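Local coordinates for prophage MuSo2, 43 kDa tail protein (Shewanella oneidensis, PDB 3CDD), which probably serves as a trimeric hub component of the baseplate in a Mu-like contractile phage tail, at residues A[16-24]-A[34-42]. Residues are numbered along the deposited sequence; the frame is centred on the assembly and turned at random.
Sequences YQGWTKIGI and AFDLEMTYK
A classic beta bulge opens the antiparallel hairpin of strands 21-27 and 34-42 in the N-terminal GpP-like barrel domain: Thr20 and Lys21 both face Glu38, whose carbonyl O accepts Thr20 N at 2.8 Å and Lys21 N at 3.1 Å. Thr20 N lies in the plane of that carbonyl, whereas Lys21 N is tilted from it. Regular pairing follows, with Lys21 and Glu38, then Gly23 and Asp36, as hydrogen-bonded pairs; Ile22-Leu37 and Ile24-Phe35 are the non-hydrogen-bonded pairs between and beyond them.

On the buried side, the Trp19 indole stands edge-on to the backbone of 34-42, its CE3 3.4 Å from Glu38 C. Leu37 and Met39, a selenomethionine, flank it on opposite faces: Leu37 CD2 sits 3.5 Å from the centroid of the five-membered ring, while Met39 CE lies 3.6 Å from that of the six-membered ring, both as CH-pi contacts. A bend at the last torsion of Met39 (chi3 -70°) turns this methyl onto the ring. Trp19 NE1 donates to Tyr16 O from above the carbonyl plane, tying the indole back to the end of strand 14-16, and Leu9 and Ile57 pack around it.

The other side is polar. Lys21 NZ and Glu38 OE1 form a long salt bridge, and a water joins Lys21 NZ to Glu38 OE2. Thr20 OG1, set between its backbone N and carbonyl carbon (chi1 52°), extends the bulge's hold by accepting Thr40 N at 3.0 Å.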
ATOM      1  N   TYR A  16     -27.934  16.634 -14.683  1.00 32.77           N
ATOM      2  CA  TYR A  16     -26.962  15.851 -15.420  1.00 32.28           C
ATOM      3  C   TYR A  16     -27.446  14.407 -15.496  1.00 31.74           C
ATOM      4  O   TYR A  16     -27.510  13.699 -14.495  1.00 30.26           O
ATOM      5  CB  TYR A  16     -25.602  15.898 -14.733  1.00 32.91           C
ATOM      6  CG  TYR A  16     -24.966  17.275 -14.645  1.00 33.95           C
ATOM      7  CD1 TYR A  16     -25.221  18.126 -13.550  1.00 33.31           C
ATOM      8  CD2 TYR A  16     -24.085  17.717 -15.636  1.00 34.53           C
ATOM      9  CE1 TYR A  16     -24.622  19.402 -13.459  1.00 31.95           C
ATOM     10  CE2 TYR A  16     -23.489  18.987 -15.562  1.00 34.40           C
ATOM     11  CZ  TYR A  16     -23.756  19.814 -14.470  1.00 33.88           C
ATOM     12  OH  TYR A  16     -23.154  21.052 -14.417  1.00 34.72           O
ATOM     13  N   GLN A  17     -27.827  14.002 -16.698  1.00 31.25           N
ATOM     14  CA  GLN A  17     -28.298  12.663 -16.961  1.00 31.32           C
ATOM     15  C   GLN A  17     -27.530  12.176 -18.175  1.00 31.34           C
ATOM     16  O   GLN A  17     -27.042  12.978 -18.974  1.00 31.64           O
ATOM     17  CB  GLN A  17     -29.813  12.679 -17.232  1.00 31.61           C
ATOM     18  CG  GLN A  17     -30.469  11.299 -17.263  1.00 33.30           C
ATOM     19  CD  GLN A  17     -30.504  10.673 -18.667  1.00 35.47           C
ATOM     20  OE1 GLN A  17     -30.408  11.371 -19.687  1.00 35.38           O
ATOM     21  NE2 GLN A  17     -30.646   9.352 -18.714  1.00 34.74           N
ATOM     22  N   GLY A  18     -27.415  10.864 -18.315  1.00 30.96           N
ATOM     23  CA  GLY A  18     -26.789  10.289 -19.495  1.00 30.50           C
ATOM     24  C   GLY A  18     -25.374   9.852 -19.215  1.00 29.82           C
ATOM     25  O   GLY A  18     -24.581   9.670 -20.140  1.00 29.81           O
ATOM     26  N   TRP A  19     -25.065   9.684 -17.930  1.00 29.19           N
ATOM     27  CA  TRP A  19     -23.767   9.202 -17.480  1.00 28.32           C
ATOM     28  C   TRP A  19     -23.483   7.843 -18.095  1.00 28.56           C
ATOM     29  O   TRP A  19     -24.415   7.068 -18.363  1.00 29.09           O
ATOM     30  CB  TRP A  19     -23.739   9.129 -15.948  1.00 28.24           C
ATOM     31  CG  TRP A  19     -23.963  10.483 -15.292  1.00 27.89           C
ATOM     32  CD1 TRP A  19     -25.158  11.003 -14.859  1.00 28.60           C
ATOM     33  CD2 TRP A  19     -22.971  11.495 -15.036  1.00 28.20           C
ATOM     34  NE1 TRP A  19     -24.967  12.270 -14.332  1.00 29.10           N
ATOM     35  CE2 TRP A  19     -23.634  12.591 -14.425  1.00 29.09           C
ATOM     36  CE3 TRP A  19     -21.587  11.582 -15.262  1.00 28.56           C
ATOM     37  CZ2 TRP A  19     -22.954  13.759 -14.038  1.00 29.54           C
ATOM     38  CZ3 TRP A  19     -20.911  12.744 -14.871  1.00 28.61           C
ATOM     39  CH2 TRP A  19     -21.597  13.814 -14.266  1.00 29.45           C
ATOM     40  N   THR A  20     -22.207   7.571 -18.348  1.00 27.89           N
ATOM     41  CA  THR A  20     -21.800   6.334 -18.984  1.00 28.64           C
ATOM     42  C   THR A  20     -21.327   5.305 -17.944  1.00 28.59           C
ATOM     43  O   THR A  20     -21.302   4.113 -18.236  1.00 27.38           O
ATOM     44  CB  THR A  20     -20.691   6.551 -20.064  1.00 28.63           C
ATOM     45  OG1 THR A  20     -19.610   7.296 -19.504  1.00 28.92           O
ATOM     46  CG2 THR A  20     -21.235   7.276 -21.295  1.00 28.06           C
ATOM     47  N   LYS A  21     -20.970   5.782 -16.745  1.00 27.89           N
ATOM     48  CA  LYS A  21     -20.634   4.903 -15.628  1.00 29.54           C
ATOM     49  C   LYS A  21     -21.024   5.547 -14.291  1.00 28.50           C
ATOM     50  O   LYS A  21     -20.665   6.696 -14.014  1.00 29.02           O
ATOM     51  CB  LYS A  21     -19.142   4.549 -15.648  1.00 29.43           C
ATOM     52  CG  LYS A  21     -18.750   3.343 -14.791  1.00 32.33           C
ATOM     53  CD  LYS A  21     -17.241   3.087 -14.916  1.00 32.63           C
ATOM     54  CE  LYS A  21     -16.428   4.218 -14.267  1.00 38.25           C
ATOM     55  NZ  LYS A  21     -14.936   3.968 -14.349  1.00 43.36           N
ATOM     56  N   ILE A  22     -21.780   4.816 -13.473  1.00 27.58           N
ATOM     57  CA  ILE A  22     -22.268   5.316 -12.173  1.00 26.25           C
ATOM     58  C   ILE A  22     -21.939   4.256 -11.136  1.00 26.50           C
ATOM     59  O   ILE A  22     -22.186   3.071 -11.386  1.00 26.13           O
ATOM     60  CB  ILE A  22     -23.804   5.535 -12.219  1.00 27.03           C
ATOM     61  CG1 ILE A  22     -24.162   6.508 -13.345  1.00 26.48           C
ATOM     62  CG2 ILE A  22     -24.382   5.999 -10.812  1.00 26.95           C
ATOM     63  CD1 ILE A  22     -25.652   6.682 -13.597  1.00 25.79           C
ATOM     64  N   GLY A  23     -21.346   4.659 -10.005  1.00 26.45           N
ATOM     65  CA  GLY A  23     -21.155   3.770  -8.857  1.00 25.55           C
ATOM     66  C   GLY A  23     -21.573   4.513  -7.597  1.00 27.30           C
ATOM     67  O   GLY A  23     -21.079   5.608  -7.332  1.00 27.09           O
ATOM     68  N   ILE A  24     -22.523   3.980  -6.828  1.00 27.93           N
ATOM     69  CA  ILE A  24     -22.876   4.642  -5.550  1.00 28.68           C
ATOM     70  C   ILE A  24     -22.815   3.602  -4.434  1.00 29.12           C
ATOM     71  O   ILE A  24     -23.426   2.533  -4.545  1.00 29.81           O
ATOM     72  CB  ILE A  24     -24.254   5.346  -5.601  1.00 28.41           C
ATOM     73  CG1 ILE A  24     -24.225   6.539  -6.548  1.00 30.03           C
ATOM     74  CG2 ILE A  24     -24.675   5.852  -4.207  1.00 30.52           C
ATOM     75  CD1 ILE A  24     -25.637   6.979  -7.074  1.00 28.52           C
ATOM     76  N   ALA A  34     -20.287   6.779  -0.802  1.00 27.66           N
ATOM     77  CA  ALA A  34     -19.535   7.312  -1.941  1.00 27.18           C
ATOM     78  C   ALA A  34     -20.387   7.385  -3.165  1.00 27.48           C
ATOM     79  O   ALA A  34     -21.270   6.565  -3.351  1.00 27.30           O
ATOM     80  CB  ALA A  34     -18.280   6.412  -2.223  1.00 27.31           C
ATOM     81  N   PHE A  35     -20.117   8.369  -4.016  1.00 27.92           N
ATOM     82  CA  PHE A  35     -20.608   8.332  -5.384  1.00 28.46           C
ATOM     83  C   PHE A  35     -19.486   8.646  -6.374  1.00 29.15           C
ATOM     84  O   PHE A  35     -18.561   9.377  -6.056  1.00 28.65           O
ATOM     85  CB  PHE A  35     -21.844   9.246  -5.596  1.00 28.02           C
ATOM     86  CG  PHE A  35     -21.574  10.724  -5.439  1.00 27.04           C
ATOM     87  CD1 PHE A  35     -21.192  11.500  -6.544  1.00 27.16           C
ATOM     88  CD2 PHE A  35     -21.751  11.352  -4.212  1.00 25.91           C
ATOM     89  CE1 PHE A  35     -20.959  12.852  -6.432  1.00 27.27           C
ATOM     90  CE2 PHE A  35     -21.517  12.741  -4.086  1.00 27.46           C
ATOM     91  CZ  PHE A  35     -21.111  13.478  -5.188  1.00 26.75           C
ATOM     92  N   ASP A  36     -19.576   8.069  -7.573  0.50 29.53           N
ATOM     93  CA  ASP A  36     -18.652   8.357  -8.670  0.50 29.59           C
ATOM     94  C   ASP A  36     -19.462   8.293  -9.964  0.50 29.66           C
ATOM     95  O   ASP A  36     -20.096   7.270 -10.259  0.50 28.91           O
ATOM     96  CB  ASP A  36     -17.519   7.326  -8.713  0.50 29.90           C
ATOM     97  CG  ASP A  36     -16.141   7.935  -9.058  0.50 31.32           C
ATOM     98  OD1 ASP A  36     -16.020   8.842  -9.923  0.50 31.11           O
ATOM     99  OD2 ASP A  36     -15.154   7.476  -8.442  0.50 33.95           O
ATOM    100  N   LEU A  37     -19.448   9.389 -10.720  1.00 29.25           N
ATOM    101  CA  LEU A  37     -20.168   9.471 -11.976  1.00 30.31           C
ATOM    102  C   LEU A  37     -19.232   9.912 -13.063  1.00 30.52           C
ATOM    103  O   LEU A  37     -18.438  10.850 -12.865  1.00 30.87           O
ATOM    104  CB  LEU A  37     -21.370  10.403 -11.880  1.00 30.51           C
ATOM    105  CG  LEU A  37     -22.488   9.803 -11.033  1.00 32.13           C
ATOM    106  CD1 LEU A  37     -22.365  10.317  -9.604  1.00 33.83           C
ATOM    107  CD2 LEU A  37     -23.856  10.128 -11.588  1.00 30.72           C
ATOM    108  N   GLU A  38     -19.292   9.207 -14.185  1.00 29.40           N
ATOM    109  CA  GLU A  38     -18.434   9.485 -15.310  1.00 29.73           C
ATOM    110  C   GLU A  38     -19.234   9.519 -16.617  1.00 29.46           C
ATOM    111  O   GLU A  38     -20.159   8.724 -16.820  1.00 28.18           O
ATOM    112  CB  GLU A  38     -17.334   8.439 -15.374  1.00 29.88           C
ATOM    113  CG  GLU A  38     -16.357   8.631 -16.501  1.00 32.85           C
ATOM    114  CD  GLU A  38     -15.330   7.521 -16.523  1.00 37.26           C
ATOM    115  OE1 GLU A  38     -15.673   6.385 -16.938  1.00 38.35           O
ATOM    116  OE2 GLU A  38     -14.190   7.780 -16.095  1.00 36.46           O
HETATM  117  N   MSE A  39     -18.864  10.455 -17.493  1.00 29.66           N
HETATM  118  CA  MSE A  39     -19.443  10.568 -18.840  1.00 30.82           C
HETATM  119  C   MSE A  39     -18.292  10.638 -19.836  1.00 30.11           C
HETATM  120  O   MSE A  39     -17.513  11.590 -19.815  1.00 30.83           O
HETATM  121  CB  MSE A  39     -20.310  11.830 -18.929  1.00 29.98           C
HETATM  122  CG  MSE A  39     -21.525  11.759 -19.873  1.00 32.95           C
HETATM  123 SE   MSE A  39     -22.451  13.490 -19.827  0.50 33.74          SE
HETATM  124  CE  MSE A  39     -23.254  13.547 -18.057  1.00 29.71           C
ATOM    125  N   THR A  40     -18.187   9.632 -20.696  1.00 30.22           N
ATOM    126  CA  THR A  40     -17.123   9.534 -21.724  1.00 30.07           C
ATOM    127  C   THR A  40     -17.673   9.677 -23.146  1.00 29.95           C
ATOM    128  O   THR A  40     -18.469   8.853 -23.614  1.00 30.06           O
ATOM    129  CB  THR A  40     -16.336   8.205 -21.585  1.00 30.14           C
ATOM    130  OG1 THR A  40     -15.834   8.093 -20.252  1.00 31.42           O
ATOM    131  CG2 THR A  40     -15.174   8.094 -22.586  1.00 29.99           C
ATOM    132  N   TYR A  41     -17.284  10.752 -23.817  1.00 29.42           N
ATOM    133  CA  TYR A  41     -17.635  10.926 -25.214  1.00 30.03           C
ATOM    134  C   TYR A  41     -16.435  10.628 -26.109  1.00 29.33           C
ATOM    135  O   TYR A  41     -15.315  10.994 -25.781  1.00 28.58           O
ATOM    136  CB  TYR A  41     -18.155  12.335 -25.478  1.00 30.94           C
ATOM    137  CG  TYR A  41     -19.592  12.566 -25.108  1.00 32.02           C
ATOM    138  CD1 TYR A  41     -19.960  12.805 -23.788  1.00 34.64           C
ATOM    139  CD2 TYR A  41     -20.597  12.573 -26.087  1.00 35.68           C
ATOM    140  CE1 TYR A  41     -21.306  13.041 -23.434  1.00 34.51           C
ATOM    141  CE2 TYR A  41     -21.943  12.802 -25.749  1.00 34.75           C
ATOM    142  CZ  TYR A  41     -22.276  13.038 -24.409  1.00 35.30           C
ATOM    143  OH  TYR A  41     -23.589  13.263 -24.043  1.00 36.29           O
ATOM    144  N   LYS A  42     -16.699   9.953 -27.226  1.00 28.95           N
ATOM    145  CA  LYS A  42     -15.728   9.742 -28.298  1.00 28.84           C
ATOM    146  C   LYS A  42     -16.113  10.557 -29.554  1.00 28.52           C
ATOM    147  O   LYS A  42     -17.257  10.498 -30.017  1.00 27.13           O
ATOM    148  CB  LYS A  42     -15.641   8.260 -28.669  1.00 28.62           C
ATOM    149  CG  LYS A  42     -15.022   7.351 -27.622  1.00 30.74           C
ATOM    150  CD  LYS A  42     -13.561   7.694 -27.290  1.00 34.22           C
ATOM    151  CE  LYS A  42     -12.653   7.541 -28.491  1.00 37.85           C
ATOM    152  NZ  LYS A  42     -11.261   8.064 -28.221  1.00 42.45           N
TER
HETATM  153  O   HOH W   1     -17.570   6.129 -18.886  1.00 34.29           O
HETATM  154  O   HOH W   2     -18.120   6.169 -12.289  1.00 28.74           O
HETATM  155  O   HOH W   3     -13.932   6.921 -13.558  1.00 47.27           O